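Local coordinates for protein acetylornithine aminotransferase (Aquifex aeolicus, PDB 2EH6) that catalyses the pyridoxal-phosphate-dependent transfer of an amino group from N(2)-acetyl-L-ornithine to 2-oxoglutarate in arginine biosynthesis, at residues 216-221 with 241-246; 31-36 with 300-305. One frame throughout, in Å; residues are numbered along the deposited sequence.

Contact 1 of 2, residues 216-221 with 241-246; sequences TGIGRT and KGLGGG. With PLP (pyridoxal-5'-phosphate), chain C.
Ile218 and Leu243, which touch across this contact, are both aliphatic; the flat group of the site is the pyridine ring of PLP, held at its C4 edge by Lys241. NZ of Lys241 is bonded to PLP C4A at 1.4 Å. C4A lies in the ring plane, but NZ steps out of it, leaving this link twisted toward one face rather than coplanar with the ring. Phe127 and Val214 also line the cofactor pocket and, as in related aminotransferases, probably flank the ring. The lysine chain runs extended through CD, then bends at its last torsion (chi4 82°) to bring NZ onto C4A. Gly95 N and Thr96 N, together with Thr270 OG1 of the second subunit, hydrogen-bond to the cofactor.

Segment 241-246 is the lysine-bearing loop of a fold-type I aminotransferase, following strand 236-239, and it lies against the loop after strand 208-212. The latter makes a type I' turn from Gly217 to Arg220, with Ile218 in a left-handed backbone conformation (phi 60°) and its CB directed at the lysine loop. CG1 of Ile218 packs on Leu243 CB at 3.9 Å, and the two side chains meet again where Ile218 CD1 lies 4.0 Å from Leu243 CD1. Val284 and Val288 of helix 275-308 adjoin Ile218, and Val285 adjoins Leu243. Leu243 has CG anti to its own N (chi1 173°), which directs CD1 to the end of the isoleucine. Gly242 brings its backbone close to the turn: a CB there would point toward the turn, near Gly217 O and Ile218 CB. Between the loops a water lies 3.1 Å from Gly217 O, placed to donate to it, and accepts a weak bond from Gly242 N.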
loop_
_atom_site.group_PDB
_atom_site.type_symbol
_atom_site.label_atom_id
_atom_site.label_comp_id
_atom_site.label_asym_id
_atom_site.label_seq_id
_atom_site.Cartn_x
_atom_site.Cartn_y
_atom_site.Cartn_z
ATOM N N THR A 216 -12.106 7.724 10.095
ATOM C CA THR A 216 -12.530 8.213 11.408
ATOM C C THR A 216 -11.502 8.043 12.519
ATOM O O THR A 216 -11.595 8.691 13.561
ATOM C CB THR A 216 -13.803 7.489 11.899
ATOM O OG1 THR A 216 -13.517 6.095 12.045
ATOM C CG2 THR A 216 -14.955 7.677 10.921
ATOM N N GLY A 217 -10.530 7.172 12.303
ATOM C CA GLY A 217 -9.543 6.908 13.333
ATOM C C GLY A 217 -8.509 7.962 13.669
ATOM O O GLY A 217 -8.324 8.957 12.956
ATOM N N ILE A 218 -7.835 7.716 14.786
ATOM C CA ILE A 218 -6.769 8.567 15.292
ATOM C C ILE A 218 -7.192 10.007 15.592
ATOM O O ILE A 218 -6.591 10.963 15.094
ATOM C CB ILE A 218 -5.558 8.556 14.323
ATOM C CG1 ILE A 218 -5.324 7.133 13.779
ATOM C CG2 ILE A 218 -4.301 9.015 15.050
ATOM C CD1 ILE A 218 -5.094 6.054 14.853
ATOM N N GLY A 219 -8.242 10.142 16.405
ATOM C CA GLY A 219 -8.734 11.444 16.835
ATOM C C GLY A 219 -9.641 12.286 15.952
ATOM O O GLY A 219 -10.217 13.270 16.425
ATOM N N ARG A 220 -9.781 11.916 14.684
ATOM C CA ARG A 220 -10.605 12.685 13.753
ATOM C C ARG A 220 -11.990 13.097 14.267
ATOM O O ARG A 220 -12.447 14.206 13.987
ATOM C CB ARG A 220 -10.750 11.912 12.432
ATOM C CG ARG A 220 -11.715 12.529 11.422
ATOM C CD ARG A 220 -11.369 13.979 11.084
ATOM N NE ARG A 220 -10.036 14.136 10.514
ATOM C CZ ARG A 220 -9.509 15.315 10.186
ATOM N NH1 ARG A 220 -10.210 16.422 10.369
ATOM N NH2 ARG A 220 -8.279 15.391 9.697
ATOM N N THR A 221 -12.659 12.225 15.017
ATOM C CA THR A 221 -13.995 12.552 15.511
ATOM C C THR A 221 -14.076 13.029 16.968
ATOM O O THR A 221 -15.173 13.213 17.497
ATOM C CB THR A 221 -14.961 11.354 15.348
ATOM O OG1 THR A 221 -14.601 10.318 16.271
ATOM C CG2 THR A 221 -14.899 10.811 13.929
ATOM N N LYS A 241 -4.456 6.606 6.841
ATOM C CA LYS A 241 -4.517 8.048 6.665
ATOM C C LYS A 241 -3.833 8.844 7.784
ATOM O O LYS A 241 -2.603 8.828 7.903
ATOM C CB LYS A 241 -5.977 8.493 6.496
ATOM C CG LYS A 241 -6.605 8.012 5.176
ATOM C CD LYS A 241 -7.853 8.800 4.797
ATOM C CE LYS A 241 -8.298 8.503 3.352
ATOM N NZ LYS A 241 -9.075 7.242 3.330
ATOM N N GLY A 242 -4.635 9.513 8.609
ATOM C CA GLY A 242 -4.114 10.347 9.688
ATOM C C GLY A 242 -3.098 9.759 10.655
ATOM O O GLY A 242 -2.384 10.502 11.335
ATOM N N LEU A 243 -3.032 8.433 10.723
ATOM C CA LEU A 243 -2.099 7.740 11.610
ATOM C C LEU A 243 -0.636 8.094 11.353
ATOM O O LEU A 243 0.174 8.151 12.284
ATOM C CB LEU A 243 -2.282 6.229 11.460
ATOM C CG LEU A 243 -1.298 5.306 12.181
ATOM C CD1 LEU A 243 -1.332 5.563 13.688
ATOM C CD2 LEU A 243 -1.678 3.864 11.886
ATOM N N GLY A 244 -0.298 8.331 10.087
ATOM C CA GLY A 244 1.070 8.653 9.739
ATOM C C GLY A 244 1.362 10.136 9.572
ATOM O O GLY A 244 2.488 10.504 9.264
ATOM N N GLY A 245 0.356 10.980 9.763
ATOM C CA GLY A 245 0.548 12.420 9.635
ATOM C C GLY A 245 1.102 12.882 8.294
ATOM O O GLY A 245 1.611 14.002 8.174
ATOM N N GLY A 246 0.998 12.029 7.279
ATOM C CA GLY A 246 1.513 12.384 5.968
ATOM C C GLY A 246 2.355 11.267 5.390
ATOM O O GLY A 246 2.480 11.143 4.172
HETATM N N1 PLP C . -11.580 3.051 3.867
HETATM C C2 PLP C . -12.039 4.245 4.289
HETATM C C2A PLP C . -13.162 4.312 5.291
HETATM C C3 PLP C . -11.473 5.439 3.799
HETATM O O3 PLP C . -11.936 6.653 4.226
HETATM C C4 PLP C . -10.404 5.357 2.846
HETATM C C4A PLP C . -9.800 6.612 2.341
HETATM C C5 PLP C . -9.948 4.044 2.419
HETATM C C6 PLP C . -10.576 2.917 2.967
HETATM C C5A PLP C . -8.824 3.889 1.407
HETATM O O4P PLP C . -7.577 4.191 2.035
HETATM P P PLP C . -6.380 4.037 0.949
HETATM O O1P PLP C . -5.105 4.359 1.631
HETATM O O2P PLP C . -6.300 2.555 0.364
HETATM O O3P PLP C . -6.629 5.069 -0.261
HETATM O O HOH W 1 -7.283 8.687 10.024
#

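Contact 2 of 2, residues 31-36 with 300-305; sequences LDFVSG and NYFKEK
The side chain of Phe33 leaves its CB toward segment 300-305 of helix 275-308 and meets Phe302. Past CG the ring divides. On one side CD1 and CE1 face Leu31, whose CD1 lies at the ring edge, 4.0 Å from Phe33 CE1. On the other, CD2 and CE2 of Phe33 each lie against both CZ and CE2 of Phe302, at 3.9 Å and 3.7 Å respectively. The result is an offset edge-to-face (T-shaped) pair: the edge of Phe33 is turned to the face of Phe302, with ring centroids 5.5 Å apart and planes at 87°. Phe302 holds CG anti to its own backbone N (chi1 -175°), which carries the ring off the helix toward Phe33. Where strand 29-32 ends, Val34 N closes an Asx turn on Asp32 OD1 and Ser35 N an Asx motif, both reaching OD1 from one face of the carboxylate. An alanine in place of Phe33 would probably leave the face of Phe302 without its edge partner and open a gap beside Leu31. Around the pair, Ile364 of helix 361-374 touches both rings, Leu341 of strand 341-346 packs on Phe33, and Leu321 of strand 320-324 and Phe353 of strand 350-353 adjoin Phe302.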
loop_
_atom_site.group_PDB
_atom_site.type_symbol
_atom_site.label_atom_id
_atom_site.label_comp_id
_atom_site.label_asym_id
_atom_site.label_seq_id
_atom_site.Cartn_x
_atom_site.Cartn_y
_atom_site.Cartn_z
ATOM N N LEU A 31 -5.877 28.122 3.244
ATOM C CA LEU A 31 -6.201 27.568 4.558
ATOM C C LEU A 31 -6.678 26.156 4.215
ATOM O O LEU A 31 -7.614 25.977 3.433
ATOM C CB LEU A 31 -7.318 28.386 5.220
ATOM C CG LEU A 31 -7.859 27.999 6.604
ATOM C CD1 LEU A 31 -6.735 27.856 7.611
ATOM C CD2 LEU A 31 -8.842 29.073 7.062
ATOM N N ASP A 32 -6.027 25.157 4.794
ATOM C CA ASP A 32 -6.333 23.767 4.489
ATOM C C ASP A 32 -7.389 23.091 5.356
ATOM O O ASP A 32 -7.118 22.689 6.483
ATOM C CB ASP A 32 -5.031 22.962 4.526
ATOM C CG ASP A 32 -5.224 21.510 4.126
ATOM O OD1 ASP A 32 -6.299 21.167 3.591
ATOM O OD2 ASP A 32 -4.287 20.719 4.337
ATOM N N PHE A 33 -8.594 22.962 4.814
ATOM C CA PHE A 33 -9.676 22.305 5.531
ATOM C C PHE A 33 -10.010 20.945 4.925
ATOM O O PHE A 33 -11.136 20.456 5.036
ATOM C CB PHE A 33 -10.917 23.198 5.565
ATOM C CG PHE A 33 -10.999 24.048 6.797
ATOM C CD1 PHE A 33 -9.970 24.929 7.112
ATOM C CD2 PHE A 33 -12.075 23.932 7.670
ATOM C CE1 PHE A 33 -10.007 25.680 8.285
ATOM C CE2 PHE A 33 -12.122 24.676 8.842
ATOM C CZ PHE A 33 -11.086 25.551 9.151
ATOM N N VAL A 34 -9.013 20.341 4.287
ATOM C CA VAL A 34 -9.166 19.027 3.671
ATOM C C VAL A 34 -8.048 18.092 4.149
ATOM O O VAL A 34 -8.209 16.872 4.160
ATOM C CB VAL A 34 -9.114 19.121 2.124
ATOM C CG1 VAL A 34 -9.003 17.733 1.518
ATOM C CG2 VAL A 34 -10.371 19.811 1.606
ATOM N N SER A 35 -6.921 18.677 4.539
ATOM C CA SER A 35 -5.754 17.931 5.017
ATOM C C SER A 35 -5.423 16.672 4.205
ATOM O O SER A 35 -5.084 15.624 4.769
ATOM C CB SER A 35 -5.919 17.560 6.501
ATOM O OG SER A 35 -6.934 16.587 6.698
ATOM N N GLY A 36 -5.509 16.783 2.882
ATOM C CA GLY A 36 -5.187 15.660 2.015
ATOM C C GLY A 36 -6.111 14.480 2.235
ATOM O O GLY A 36 -5.713 13.326 2.062
ATOM N N ASN A 300 -16.896 21.176 17.916
ATOM C CA ASN A 300 -18.267 21.570 18.232
ATOM C C ASN A 300 -18.494 23.015 17.811
ATOM O O ASN A 300 -19.562 23.368 17.315
ATOM C CB ASN A 300 -18.543 21.412 19.729
ATOM C CG ASN A 300 -18.427 19.975 20.189
ATOM O OD1 ASN A 300 -18.877 19.057 19.502
ATOM N ND2 ASN A 300 -17.830 19.771 21.358
ATOM N N TYR A 301 -17.476 23.843 18.014
ATOM C CA TYR A 301 -17.532 25.252 17.639
ATOM C C TYR A 301 -17.817 25.345 16.141
ATOM O O TYR A 301 -18.749 26.022 15.708
ATOM C CB TYR A 301 -16.188 25.917 17.942
ATOM C CG TYR A 301 -16.115 27.389 17.601
ATOM C CD1 TYR A 301 -16.745 28.343 18.401
ATOM C CD2 TYR A 301 -15.399 27.831 16.488
ATOM C CE1 TYR A 301 -16.661 29.702 18.104
ATOM C CE2 TYR A 301 -15.310 29.187 16.181
ATOM C CZ TYR A 301 -15.944 30.115 16.994
ATOM O OH TYR A 301 -15.861 31.457 16.701
ATOM N N PHE A 302 -17.000 24.648 15.360
ATOM C CA PHE A 302 -17.122 24.629 13.906
ATOM C C PHE A 302 -18.500 24.135 13.462
ATOM O O PHE A 302 -19.145 24.754 12.617
ATOM C CB PHE A 302 -16.004 23.744 13.326
ATOM C CG PHE A 302 -15.932 23.727 11.816
ATOM C CD1 PHE A 302 -16.494 24.745 11.052
ATOM C CD2 PHE A 302 -15.247 22.709 11.163
ATOM C CE1 PHE A 302 -16.371 24.743 9.656
ATOM C CE2 PHE A 302 -15.120 22.704 9.773
ATOM C CZ PHE A 302 -15.681 23.719 9.022
ATOM N N LYS A 303 -18.960 23.029 14.038
ATOM C CA LYS A 303 -20.262 22.487 13.671
ATOM C C LYS A 303 -21.367 23.519 13.901
ATOM O O LYS A 303 -22.240 23.708 13.049
ATOM C CB LYS A 303 -20.553 21.210 14.469
ATOM C CG LYS A 303 -21.759 20.425 13.965
ATOM C CD LYS A 303 -21.883 19.076 14.666
ATOM C CE LYS A 303 -23.030 18.255 14.091
ATOM N NZ LYS A 303 -23.158 16.923 14.753
ATOM N N GLU A 304 -21.323 24.198 15.041
ATOM C CA GLU A 304 -22.334 25.203 15.342
ATOM C C GLU A 304 -22.321 26.362 14.349
ATOM O O GLU A 304 -23.378 26.840 13.934
ATOM C CB GLU A 304 -22.155 25.734 16.766
ATOM C CG GLU A 304 -22.518 24.715 17.834
ATOM C CD GLU A 304 -23.894 24.099 17.601
ATOM O OE1 GLU A 304 -24.892 24.855 17.554
ATOM O OE2 GLU A 304 -23.972 22.858 17.462
ATOM N N LYS A 305 -21.128 26.813 13.971
ATOM C CA LYS A 305 -21.005 27.910 13.016
ATOM C C LYS A 305 -21.552 27.485 11.656
ATOM O O LYS A 305 -22.167 28.281 10.948
ATOM C CB LYS A 305 -19.541 28.339 12.879
ATOM C CG LYS A 305 -18.931 28.886 14.161
ATOM C CD LYS A 305 -19.729 30.075 14.684
ATOM C CE LYS A 305 -19.174 30.578 16.002
ATOM N NZ LYS A 305 -19.896 31.785 16.494
#

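In the fold
After strands 12-18 and 21-24 the chain enters strand 29-32, which leads into the first half of contact 2, whose partner comes only after most of the protein has been built. Contact 2 thus closes a very long loop, and contact 1 closes a much shorter one, 216-246, lying wholly within it. The two do not cross. Their centres are about 15 Å apart, and Arg220 of 216-221 packs against Ser35 of 31-36. Helix 275-308 joins them further: its Val284, Val285 and Val288 border contact 1, while its later part supplies 300-305. Contact 1 joins loops that follow neighbouring strands, 208-212 and 236-239, of the larger domain's sheet; contact 2 ties the sheet holding strand 29-32 to helix 275-308. Both adjoin the second subunit.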